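Serine protease inhibitor (Thermoanaerobacter tengcongensis, PDB 2PEF) probably inhibits serine proteases as a member of the serpin family, and is captured here in its latent state with the reactive-centre loop inserted as a strand. Local coordinates at residues Ser34-Met39 / Asn162-Asp167; Tyr73-Met78 / Ala113-Ala118. All blocks are in the same frame, centred on the assembly; numbering follows the deposited sequence. Where two conformers were deposited one is given.

Interaction 1 (Ser34-Met39 / Asn162-Asp167); sequences SPLSAM and NAVAFD
Ser37 and Asn162 meet through their side-chain oxygens, with Ser37 OG donating to Asn162 OD1 at 2.7 Å. The C=O...donor angle is 140° and the donor is tilted 18° from the carbonyl plane. Ser37 OG stands anti to the backbone N (chi1 176°), beside its own carbonyl carbon, and OD1 also draws in close under the helix backbone, 3.1 Å from Ser37 CA. Next to this polar pair, Val164 turns one methyl, CG2, against the flank of Ser37, reaching CB at 3.8 Å; Leu36 CD2 lies farther from the same methyl, at 4.4 Å. This is the shutter region of the serpin fold, where the start of helix 35-46 runs nearly antiparallel behind strand 158-169, the axes of segments 35-39 and 162-167 approaching to 7.8 Å. Here the inserted strand 322-331 reaches the same site, as Thr329 OG1 is hydrogen-bonded to Ser37 OG, while Asn162 ND2 bonds Asn93 OD1 on the other neighbouring strand. An alanine in place of Asn162 would probably leave Ser37 with Thr329 but without its amide acceptor, deprive Asn93 OD1 of its ND2 partner, and open a small gap beneath the helix. Ser34, at the N-cap, fixes the first turn: its OG accepts from Ser37 N at 3.2 Å in a nearly straight bond and is also hydrogen-bonded to Ile364 O.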
# COMPACT_ATOMS: atom_id res chain seq x y z
N SER A 34 -1.11 0.87 0.77
CA SER A 34 -0.75 -0.25 -0.08
C SER A 34 0.23 -1.14 0.66
O SER A 34 1.41 -0.80 0.79
CB SER A 34 -0.12 0.22 -1.39
OG SER A 34 0.36 -0.88 -2.14
N PRO A 35 -0.25 -2.29 1.16
CA PRO A 35 0.63 -3.23 1.84
C PRO A 35 1.74 -3.71 0.91
O PRO A 35 2.87 -3.89 1.36
CB PRO A 35 -0.31 -4.38 2.22
CG PRO A 35 -1.66 -3.76 2.27
CD PRO A 35 -1.66 -2.75 1.17
N LEU A 36 1.43 -3.90 -0.37
CA LEU A 36 2.42 -4.31 -1.37
C LEU A 36 3.58 -3.33 -1.43
O LEU A 36 4.74 -3.73 -1.36
CB LEU A 36 1.78 -4.46 -2.76
CG LEU A 36 2.71 -4.87 -3.91
CD1 LEU A 36 3.39 -6.22 -3.65
CD2 LEU A 36 1.94 -4.88 -5.22
N SER A 37 3.27 -2.04 -1.56
CA SER A 37 4.29 -1.00 -1.61
C SER A 37 5.17 -0.98 -0.36
O SER A 37 6.39 -0.88 -0.45
CB SER A 37 3.64 0.37 -1.83
OG SER A 37 4.61 1.40 -1.80
N ALA A 38 4.54 -1.08 0.81
CA ALA A 38 5.26 -1.09 2.08
C ALA A 38 6.18 -2.30 2.18
O ALA A 38 7.35 -2.16 2.53
CB ALA A 38 4.29 -1.04 3.24
N MET A 39 5.63 -3.47 1.87
CA MET A 39 6.38 -4.73 1.85
C MET A 39 7.64 -4.62 0.99
O MET A 39 8.73 -5.03 1.40
CB MET A 39 5.48 -5.86 1.32
CG MET A 39 6.20 -7.18 1.07
SD MET A 39 6.82 -7.94 2.58
CE MET A 39 5.31 -8.57 3.30
N ASN A 162 9.82 2.67 -2.97
CA ASN A 162 8.95 1.92 -3.86
C ASN A 162 7.77 2.76 -4.33
O ASN A 162 7.26 3.58 -3.58
CB ASN A 162 8.44 0.66 -3.17
CG ASN A 162 7.29 0.02 -3.92
OD1 ASN A 162 6.13 0.38 -3.72
ND2 ASN A 162 7.60 -0.92 -4.81
N ALA A 163 7.34 2.54 -5.57
CA ALA A 163 6.10 3.10 -6.09
C ALA A 163 5.24 2.02 -6.74
O ALA A 163 5.74 1.12 -7.41
CB ALA A 163 6.39 4.22 -7.08
N VAL A 164 3.93 2.12 -6.50
CA VAL A 164 2.94 1.24 -7.13
C VAL A 164 1.90 2.12 -7.82
O VAL A 164 1.42 3.10 -7.24
CB VAL A 164 2.24 0.33 -6.08
CG1 VAL A 164 1.05 -0.42 -6.69
CG2 VAL A 164 3.22 -0.65 -5.49
N ALA A 165 1.58 1.80 -9.08
CA ALA A 165 0.56 2.53 -9.83
C ALA A 165 -0.50 1.57 -10.37
O ALA A 165 -0.17 0.64 -11.10
CB ALA A 165 1.19 3.32 -10.97
N PHE A 166 -1.76 1.82 -10.01
CA PHE A 166 -2.89 0.98 -10.43
C PHE A 166 -3.87 1.81 -11.24
O PHE A 166 -4.23 2.92 -10.85
CB PHE A 166 -3.58 0.39 -9.19
CG PHE A 166 -4.78 -0.46 -9.49
CD1 PHE A 166 -4.64 -1.81 -9.81
CD2 PHE A 166 -6.07 0.07 -9.41
CE1 PHE A 166 -5.74 -2.61 -10.07
CE2 PHE A 166 -7.18 -0.72 -9.67
CZ PHE A 166 -7.02 -2.06 -10.01
N ASP A 167 -4.29 1.29 -12.39
CA ASP A 167 -5.20 2.00 -13.28
C ASP A 167 -6.01 0.98 -14.05
O ASP A 167 -5.52 0.34 -14.98
CB ASP A 167 -4.41 2.91 -14.24
CG ASP A 167 -5.30 3.80 -15.10
OD1 ASP A 167 -6.53 3.56 -15.20
OD2 ASP A 167 -4.76 4.75 -15.71

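Interaction 2 (Tyr73-Met78 / Ala113-Ala118); sequences YLYTYM and ADYYKA
Tyr75 and Tyr115 present ring edges to this contact. Tyr115 O lies in the plane of the Tyr75 ring, 3.6 Å from Tyr75 CD1, while Tyr75 CB sits near the plane of the Tyr115 ring, 3.7 Å from its rim atom CD2. The ring planes are turned 78° against each other with centroids 5.9 Å apart, and the two side chains cross at about a right angle. This is a helix-helix contact of the serpin fold, between helix 67-80 and the C-terminal part of helix 106-116, and the backbones come close: Tyr75 CA and Tyr115 CA are 5.1 Å apart. So short a separation explains why a main-chain carbonyl, rather than side chains alone, makes much of the contact.

The third ring, that of Tyr116, starts from a CB directed away from helix 67-80, yet its hydroxyl end swings back to that helix. Leu74 CD1 approaches its edge, near the ring plane, and is 3.7 Å from Tyr116 OH. That hydroxyl is hydrogen-bonded to Asn71 OD1, one turn before Tyr75, so a polar bond ties the far end of the ring to the helix that Leu74 packs from. Ala43 and Met44 of helix 35-46 also touch this side chain. Met78 crosses Tyr116 at about a right angle; its chain is bent at the last torsion (chi3 -79°), which carries CE to 3.9 Å from Tyr116 CD2. The same methyl also meets the backbone of the neighbouring residue, with Met78 CE 3.4 Å from Tyr115 O.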
# COMPACT_ATOMS: atom_id res chain seq x y z
N TYR A 73 9.96 -14.98 -3.34
CA TYR A 73 8.51 -14.82 -3.36
C TYR A 73 8.08 -13.50 -4.01
O TYR A 73 7.20 -13.47 -4.86
CB TYR A 73 7.95 -14.86 -1.94
CG TYR A 73 7.67 -16.22 -1.35
CD1 TYR A 73 8.07 -16.52 -0.05
CD2 TYR A 73 6.97 -17.19 -2.07
CE1 TYR A 73 7.80 -17.76 0.52
CE2 TYR A 73 6.69 -18.44 -1.50
CZ TYR A 73 7.11 -18.71 -0.21
OH TYR A 73 6.84 -19.93 0.36
N LEU A 74 8.71 -12.41 -3.58
CA LEU A 74 8.33 -11.08 -4.05
C LEU A 74 8.70 -10.87 -5.52
O LEU A 74 7.92 -10.31 -6.29
CB LEU A 74 8.92 -9.99 -3.16
CG LEU A 74 8.29 -9.87 -1.77
CD1 LEU A 74 9.01 -8.83 -0.95
CD2 LEU A 74 6.79 -9.55 -1.86
N TYR A 75 9.88 -11.34 -5.89
CA TYR A 75 10.29 -11.34 -7.29
C TYR A 75 9.25 -12.07 -8.15
O TYR A 75 8.85 -11.58 -9.19
CB TYR A 75 11.68 -11.97 -7.46
CG TYR A 75 12.04 -12.31 -8.88
CD1 TYR A 75 12.45 -11.32 -9.77
CD2 TYR A 75 11.97 -13.63 -9.34
CE1 TYR A 75 12.78 -11.63 -11.08
CE2 TYR A 75 12.30 -13.95 -10.65
CZ TYR A 75 12.70 -12.95 -11.51
OH TYR A 75 13.02 -13.27 -12.81
N THR A 76 8.82 -13.24 -7.69
CA THR A 76 7.86 -14.05 -8.44
C THR A 76 6.48 -13.39 -8.45
O THR A 76 5.80 -13.36 -9.48
CB THR A 76 7.76 -15.47 -7.85
OG1 THR A 76 9.09 -16.00 -7.71
CG2 THR A 76 6.94 -16.37 -8.76
N TYR A 77 6.09 -12.85 -7.29
CA TYR A 77 4.81 -12.15 -7.17
C TYR A 77 4.72 -10.97 -8.13
O TYR A 77 3.74 -10.84 -8.87
CB TYR A 77 4.59 -11.68 -5.73
CG TYR A 77 3.17 -11.21 -5.46
CD1 TYR A 77 2.09 -12.07 -5.62
CD2 TYR A 77 2.92 -9.91 -5.03
CE1 TYR A 77 0.79 -11.65 -5.37
CE2 TYR A 77 1.62 -9.47 -4.78
CZ TYR A 77 0.56 -10.35 -4.95
OH TYR A 77 -0.73 -9.92 -4.70
N MET A 78 5.75 -10.13 -8.13
CA MET A 78 5.83 -8.98 -9.03
C MET A 78 5.84 -9.41 -10.50
O MET A 78 5.20 -8.77 -11.34
CB MET A 78 7.07 -8.13 -8.73
CG MET A 78 6.99 -7.35 -7.43
SD MET A 78 8.36 -6.19 -7.29
CE MET A 78 9.68 -7.29 -6.79
N ALA A 113 18.99 -5.12 -7.60
CA ALA A 113 18.85 -5.05 -9.05
C ALA A 113 18.17 -6.30 -9.61
O ALA A 113 17.33 -6.21 -10.51
CB ALA A 113 20.21 -4.84 -9.72
N ASP A 114 18.55 -7.46 -9.08
CA ASP A 114 18.06 -8.75 -9.60
C ASP A 114 16.63 -9.09 -9.20
O ASP A 114 15.82 -9.44 -10.06
CB ASP A 114 19.00 -9.89 -9.20
CG ASP A 114 20.28 -9.92 -10.04
OD1 ASP A 114 20.33 -9.28 -11.10
OD2 ASP A 114 21.23 -10.61 -9.62
N TYR A 115 16.33 -9.01 -7.91
CA TYR A 115 15.02 -9.41 -7.39
C TYR A 115 13.98 -8.29 -7.41
O TYR A 115 12.78 -8.55 -7.47
CB TYR A 115 15.16 -9.95 -5.97
CG TYR A 115 15.79 -11.33 -5.90
CD1 TYR A 115 17.17 -11.48 -5.81
CD2 TYR A 115 15.00 -12.47 -5.93
CE1 TYR A 115 17.75 -12.74 -5.75
CE2 TYR A 115 15.57 -13.74 -5.87
CZ TYR A 115 16.94 -13.87 -5.78
OH TYR A 115 17.51 -15.12 -5.72
N TYR A 116 14.45 -7.04 -7.34
CA TYR A 116 13.54 -5.90 -7.20
C TYR A 116 13.60 -4.93 -8.38
O TYR A 116 12.88 -3.93 -8.40
CB TYR A 116 13.80 -5.17 -5.88
CG TYR A 116 13.50 -6.03 -4.68
CD1 TYR A 116 14.48 -6.86 -4.14
CD2 TYR A 116 12.23 -6.06 -4.12
CE1 TYR A 116 14.22 -7.67 -3.04
CE2 TYR A 116 11.94 -6.88 -3.02
CZ TYR A 116 12.95 -7.68 -2.49
OH TYR A 116 12.69 -8.50 -1.40
N LYS A 117 14.45 -5.24 -9.36
CA LYS A 117 14.62 -4.42 -10.56
C LYS A 117 14.79 -2.94 -10.21
O LYS A 117 14.26 -2.07 -10.90
CB LYS A 117 13.42 -4.60 -11.51
CG LYS A 117 13.21 -6.01 -12.00
CD LYS A 117 12.07 -6.07 -13.00
CE LYS A 117 11.87 -7.48 -13.52
N ALA A 118 15.55 -2.67 -9.15
CA ALA A 118 15.66 -1.31 -8.65
C ALA A 118 16.61 -0.44 -9.47
O ALA A 118 17.72 -0.85 -9.81
CB ALA A 118 16.06 -1.31 -7.19

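Overall arrangement
The centre of interaction 1 lies about 5 Å, and that of interaction 2 about 17 Å, from the centre of the chain, and their centres are about 13 Å apart. They touch where Leu36 CD1 packs on Tyr77 CE2 at 3.9 Å, joining the start of helix 35-46 to helix 67-80. A polar route also connects them: Asn93, on strand 87-98, offers OD1 to Asn162 ND2 and its own ND2 to Tyr116 O. In sequence, both segments of interaction 2 fall between those of interaction 1. The inserted reactive-centre strand 322-331 pairs by backbone hydrogen bonds along strand 158-169, through Thr329, Ala327 and Ala325, whereas interaction 2 joins two helices and touches strand 87-98 through Met78.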